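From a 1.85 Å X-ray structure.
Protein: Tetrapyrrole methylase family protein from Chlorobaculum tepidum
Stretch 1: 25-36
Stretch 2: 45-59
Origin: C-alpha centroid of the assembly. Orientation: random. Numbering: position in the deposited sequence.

Stretch 1 25-36: AVNTLRNAGAIA
Stretch 2, residues 45-59: ILLKHFGIEGKRLVS

A recurring principle of alpha/beta architecture is that two segments, each running from a helix through a loop into a strand, can meet at several points, combining strand pairing, polar contacts to carbonyls and apolar packing. The tetrapyrrole methylase family protein from Chlorobaculum tepidum illustrates it, burying 739 Å², both sides summed, between residues 25-36 and 45-59.

Backbone pairing sets the register. Strands 34-36 and 57-59 run parallel, their N-to-C directions 22° apart and their axes approaching to 4.6 Å. Ile35 (phi/psi -118/128) lies beside Leu57 (-108/138) with CA atoms 4.9 Å apart, and Ala36 (-105/137) beside Val58 (-112/113) at 4.5 Å. As parallel pairing requires, Ile35 bonds to the residues flanking its partner: Ile35 N donates to Arg56 O at 2.9 Å, and Val58 N donates to Ile35 O at 2.8 Å, both nearly straight. CA-H...O contacts reinforce the ladder, from Ala34 CA to Arg56 O (3.2 Å), Leu57 CA to Ile35 O (3.3 Å) and Ala36 CA to Val58 O (3.3 Å).

Charged side chains meeting backbone carbonyls make the second group. Lys55 (chi1 t, chi2 p, chi3 p, chi4 t) directs its CA-to-CB bond toward the first stretch, and its ammonium donates to two acceptors: Lys55 NZ lies 2.8 Å from Arg30 O and 2.7 Å from Ala32 O. One cation thus gathers two carbonyls, of Arg30 and of Ala32, the latter in an extended conformation (-67/150). Arg30 makes the reciprocal reach. Its CA-to-CB bond points away, yet with chi1 t, chi2 t, chi3 m and chi4 -78° its guanidinium returns to the second stretch. Arg30 NH2 donates to Phe50 O at 3.0 Å. A weak bond joins Arg30 NH1 to the same Phe50 O at 3.3 Å. That carbonyl lies near the guanidinium plane, while Ile52 CG1 sits over one face, 3.6 Å from Arg30 NH2. Phe50 (-95/7) is the first residue to leave helical geometry after helix 45-49, and Gly51 follows with positive phi (64/39), a conformation that favours glycine.

Apolar side chains make the third group of contacts. Val26 (chi1 t) sets CG2 over one face of the Phe50 ring (chi1 m, chi2 -64°), 3.8 Å from its centroid and 19° off the normal, a CH-pi contact. Ile52 (m, t), its CA-to-CB bond toward the first stretch, brings CD1 to 4.1 Å from Leu29 CB and 4.4 Å from Val26 CG1. Leu29 (m, t) places CD1 3.7 Å from Leu46 CD2. On one sheet face, Ile35 (m, t) carries CD1 to within 3.6 Å of Leu47 CD2 and CB to 3.8 Å of Leu57 CD2; on the other, Ala36 CB meets Val58 CB at 4.3 Å.

Water also links the two stretches. One molecule accepts from Arg56 N and donates to Gly33 O, its oxygen 2.8 Å from each of those atoms, close to where Ala34 CA and Arg56 CA lie 4.8 Å apart.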

# COMPACT_ATOMS: atom_id res chain seq x y z
N ALA A 25 2.65 -17.33 -3.46
CA ALA A 25 1.92 -16.25 -4.11
C ALA A 25 1.11 -16.72 -5.30
O ALA A 25 -0.07 -16.36 -5.45
CB ALA A 25 2.89 -15.12 -4.52
N VAL A 26 1.69 -17.57 -6.15
CA VAL A 26 0.97 -18.07 -7.33
C VAL A 26 -0.19 -18.98 -6.88
O VAL A 26 -1.29 -18.92 -7.42
CB VAL A 26 1.95 -18.79 -8.31
CG1 VAL A 26 1.22 -19.38 -9.51
CG2 VAL A 26 3.06 -17.82 -8.80
N ASN A 27 0.05 -19.78 -5.87
CA ASN A 27 -0.96 -20.73 -5.39
C ASN A 27 -2.13 -19.96 -4.79
O ASN A 27 -3.28 -20.36 -4.93
CB ASN A 27 -0.37 -21.66 -4.39
CG ASN A 27 -1.17 -22.92 -4.19
OD1 ASN A 27 -1.64 -23.17 -3.10
ND2 ASN A 27 -1.32 -23.69 -5.23
N THR A 28 -1.81 -18.86 -4.12
CA THR A 28 -2.82 -17.98 -3.55
C THR A 28 -3.74 -17.45 -4.62
O THR A 28 -4.98 -17.53 -4.47
CB THR A 28 -2.23 -16.84 -2.73
OG1 THR A 28 -1.47 -17.43 -1.65
CG2 THR A 28 -3.38 -15.91 -2.16
N LEU A 29 -3.17 -16.95 -5.71
CA LEU A 29 -3.95 -16.46 -6.83
C LEU A 29 -4.72 -17.59 -7.50
O LEU A 29 -5.88 -17.42 -7.86
CB LEU A 29 -3.05 -15.82 -7.87
CG LEU A 29 -2.27 -14.59 -7.37
CD1 LEU A 29 -1.33 -14.14 -8.49
CD2 LEU A 29 -3.12 -13.44 -6.89
N ARG A 30 -4.06 -18.75 -7.64
CA ARG A 30 -4.68 -19.86 -8.34
C ARG A 30 -6.00 -20.31 -7.68
O ARG A 30 -6.98 -20.65 -8.39
CB ARG A 30 -3.67 -21.01 -8.45
CG ARG A 30 -4.10 -22.10 -9.33
CD ARG A 30 -3.08 -23.24 -9.40
NE ARG A 30 -1.73 -22.87 -9.79
CZ ARG A 30 -1.32 -22.60 -11.03
NH1 ARG A 30 -0.05 -22.31 -11.23
NH2 ARG A 30 -2.15 -22.63 -12.06
N ASN A 31 -6.00 -20.35 -6.35
CA ASN A 31 -7.12 -20.89 -5.59
C ASN A 31 -8.04 -19.90 -4.93
O ASN A 31 -8.90 -20.28 -4.15
CB ASN A 31 -6.57 -21.89 -4.55
CG ASN A 31 -5.80 -23.05 -5.24
OD1 ASN A 31 -6.15 -23.48 -6.37
ND2 ASN A 31 -4.78 -23.57 -4.56
N ALA A 32 -7.86 -18.61 -5.22
CA ALA A 32 -8.68 -17.56 -4.61
C ALA A 32 -10.09 -17.65 -5.07
O ALA A 32 -10.36 -18.04 -6.19
CB ALA A 32 -8.10 -16.16 -5.00
N GLY A 33 -11.03 -17.24 -4.21
CA GLY A 33 -12.43 -17.20 -4.61
C GLY A 33 -12.65 -16.15 -5.69
O GLY A 33 -13.54 -16.30 -6.54
N ALA A 34 -11.85 -15.09 -5.67
CA ALA A 34 -11.93 -14.05 -6.73
C ALA A 34 -10.65 -13.29 -6.66
O ALA A 34 -9.97 -13.30 -5.62
CB ALA A 34 -13.11 -13.07 -6.50
N ILE A 35 -10.31 -12.63 -7.75
CA ILE A 35 -9.14 -11.78 -7.78
C ILE A 35 -9.62 -10.37 -8.03
O ILE A 35 -10.35 -10.14 -8.99
CB ILE A 35 -8.17 -12.28 -8.85
CG1 ILE A 35 -7.60 -13.67 -8.43
CG2 ILE A 35 -7.04 -11.25 -9.11
CD1 ILE A 35 -6.56 -14.22 -9.29
N ALA A 36 -9.19 -9.43 -7.19
CA ALA A 36 -9.59 -8.01 -7.32
C ALA A 36 -8.40 -7.28 -7.87
O ALA A 36 -7.25 -7.52 -7.45
CB ALA A 36 -9.98 -7.44 -5.97
N ILE A 45 -3.07 -10.94 -18.19
CA ILE A 45 -1.81 -11.39 -18.70
C ILE A 45 -1.08 -12.27 -17.67
O ILE A 45 -0.59 -13.35 -18.01
CB ILE A 45 -0.92 -10.21 -19.12
CG1 ILE A 45 -1.50 -9.53 -20.37
CG2 ILE A 45 0.48 -10.68 -19.41
CD1 ILE A 45 -0.88 -8.17 -20.68
N LEU A 46 -1.03 -11.81 -16.43
CA LEU A 46 -0.44 -12.59 -15.33
C LEU A 46 -1.09 -13.96 -15.13
O LEU A 46 -0.42 -14.96 -15.05
CB LEU A 46 -0.48 -11.79 -14.02
CG LEU A 46 0.25 -12.44 -12.81
CD1 LEU A 46 0.89 -11.36 -11.95
CD2 LEU A 46 -0.72 -13.31 -12.05
N LEU A 47 -2.42 -13.97 -15.06
CA LEU A 47 -3.14 -15.21 -14.89
C LEU A 47 -2.91 -16.19 -16.04
O LEU A 47 -2.68 -17.36 -15.80
CB LEU A 47 -4.64 -14.95 -14.68
CG LEU A 47 -4.93 -14.12 -13.41
CD1 LEU A 47 -6.43 -13.84 -13.30
CD2 LEU A 47 -4.37 -14.66 -12.09
N LYS A 48 -2.97 -15.71 -17.28
CA LYS A 48 -2.70 -16.53 -18.44
C LYS A 48 -1.30 -17.12 -18.34
O LYS A 48 -1.11 -18.29 -18.64
CB LYS A 48 -2.85 -15.71 -19.71
CG LYS A 48 -2.55 -16.49 -21.00
CD LYS A 48 -2.32 -15.56 -22.20
CE LYS A 48 -3.51 -15.44 -23.12
NZ LYS A 48 -3.13 -14.78 -24.42
N HIS A 49 -0.34 -16.31 -17.92
CA HIS A 49 1.03 -16.79 -17.78
C HIS A 49 1.15 -18.03 -16.89
O HIS A 49 1.95 -18.94 -17.18
CB HIS A 49 1.89 -15.68 -17.18
CG HIS A 49 3.32 -16.05 -16.99
ND1 HIS A 49 4.25 -15.94 -18.00
CD2 HIS A 49 3.99 -16.51 -15.91
CE1 HIS A 49 5.43 -16.32 -17.55
NE2 HIS A 49 5.29 -16.69 -16.28
N PHE A 50 0.40 -18.05 -15.79
CA PHE A 50 0.51 -19.16 -14.84
C PHE A 50 -0.54 -20.24 -15.10
O PHE A 50 -0.68 -21.18 -14.30
CB PHE A 50 0.39 -18.66 -13.43
CG PHE A 50 1.55 -17.86 -12.97
CD1 PHE A 50 2.80 -18.43 -12.86
CD2 PHE A 50 1.39 -16.56 -12.58
CE1 PHE A 50 3.87 -17.68 -12.43
CE2 PHE A 50 2.44 -15.83 -12.13
CZ PHE A 50 3.70 -16.40 -12.05
N GLY A 51 -1.28 -20.09 -16.19
CA GLY A 51 -2.33 -21.04 -16.53
C GLY A 51 -3.47 -21.08 -15.53
O GLY A 51 -4.02 -22.15 -15.23
N ILE A 52 -3.83 -19.91 -15.01
CA ILE A 52 -4.93 -19.77 -14.07
C ILE A 52 -6.13 -19.41 -14.92
O ILE A 52 -6.22 -18.33 -15.50
CB ILE A 52 -4.57 -18.74 -12.96
CG1 ILE A 52 -3.37 -19.28 -12.14
CG2 ILE A 52 -5.80 -18.36 -12.07
CD1 ILE A 52 -2.71 -18.25 -11.18
N GLU A 53 -7.05 -20.35 -15.03
CA GLU A 53 -8.21 -20.23 -15.90
C GLU A 53 -9.52 -20.15 -15.14
O GLU A 53 -9.67 -20.81 -14.12
CB GLU A 53 -8.33 -21.46 -16.79
CG GLU A 53 -7.25 -21.59 -17.81
CD GLU A 53 -7.47 -22.85 -18.60
OE1 GLU A 53 -7.05 -23.91 -18.07
OE2 GLU A 53 -8.10 -22.79 -19.68
N GLY A 54 -10.43 -19.36 -15.67
CA GLY A 54 -11.82 -19.31 -15.23
C GLY A 54 -12.04 -18.53 -13.94
O GLY A 54 -13.12 -18.61 -13.36
N LYS A 55 -11.05 -17.77 -13.49
CA LYS A 55 -11.14 -17.05 -12.26
C LYS A 55 -12.14 -15.88 -12.30
O LYS A 55 -12.17 -15.09 -13.25
CB LYS A 55 -9.76 -16.52 -11.95
CG LYS A 55 -9.53 -15.94 -10.59
CD LYS A 55 -9.78 -16.91 -9.41
CE LYS A 55 -8.81 -18.04 -9.36
NZ LYS A 55 -9.30 -19.12 -8.47
N ARG A 56 -12.93 -15.72 -11.25
CA ARG A 56 -13.80 -14.52 -11.14
C ARG A 56 -12.91 -13.30 -10.85
O ARG A 56 -12.16 -13.29 -9.88
CB ARG A 56 -14.82 -14.68 -10.05
CG ARG A 56 -15.73 -13.51 -9.89
CD ARG A 56 -16.61 -13.62 -8.67
NE ARG A 56 -17.38 -12.40 -8.54
CZ ARG A 56 -18.21 -12.15 -7.53
NH1 ARG A 56 -18.39 -13.03 -6.57
NH2 ARG A 56 -18.85 -11.00 -7.49
N LEU A 57 -13.06 -12.27 -11.67
CA LEU A 57 -12.29 -11.04 -11.48
C LEU A 57 -13.21 -9.95 -10.99
O LEU A 57 -14.33 -9.80 -11.50
CB LEU A 57 -11.66 -10.58 -12.79
CG LEU A 57 -10.63 -11.49 -13.43
CD1 LEU A 57 -10.03 -10.74 -14.62
CD2 LEU A 57 -9.56 -11.97 -12.42
N VAL A 58 -12.75 -9.17 -10.02
CA VAL A 58 -13.49 -7.96 -9.59
C VAL A 58 -12.64 -6.75 -10.00
O VAL A 58 -11.54 -6.59 -9.54
CB VAL A 58 -13.71 -7.94 -8.08
CG1 VAL A 58 -14.38 -6.59 -7.63
CG2 VAL A 58 -14.55 -9.17 -7.65
N SER A 59 -13.12 -5.95 -10.93
CA SER A 59 -12.30 -4.90 -11.47
C SER A 59 -12.70 -3.58 -10.81
O SER A 59 -13.86 -3.18 -10.82
CB SER A 59 -12.42 -4.87 -12.98
OG SER A 59 -13.67 -4.34 -13.33
O HOH W 1 -4.73 -23.69 -12.29
O HOH W 2 -13.09 -17.51 -9.07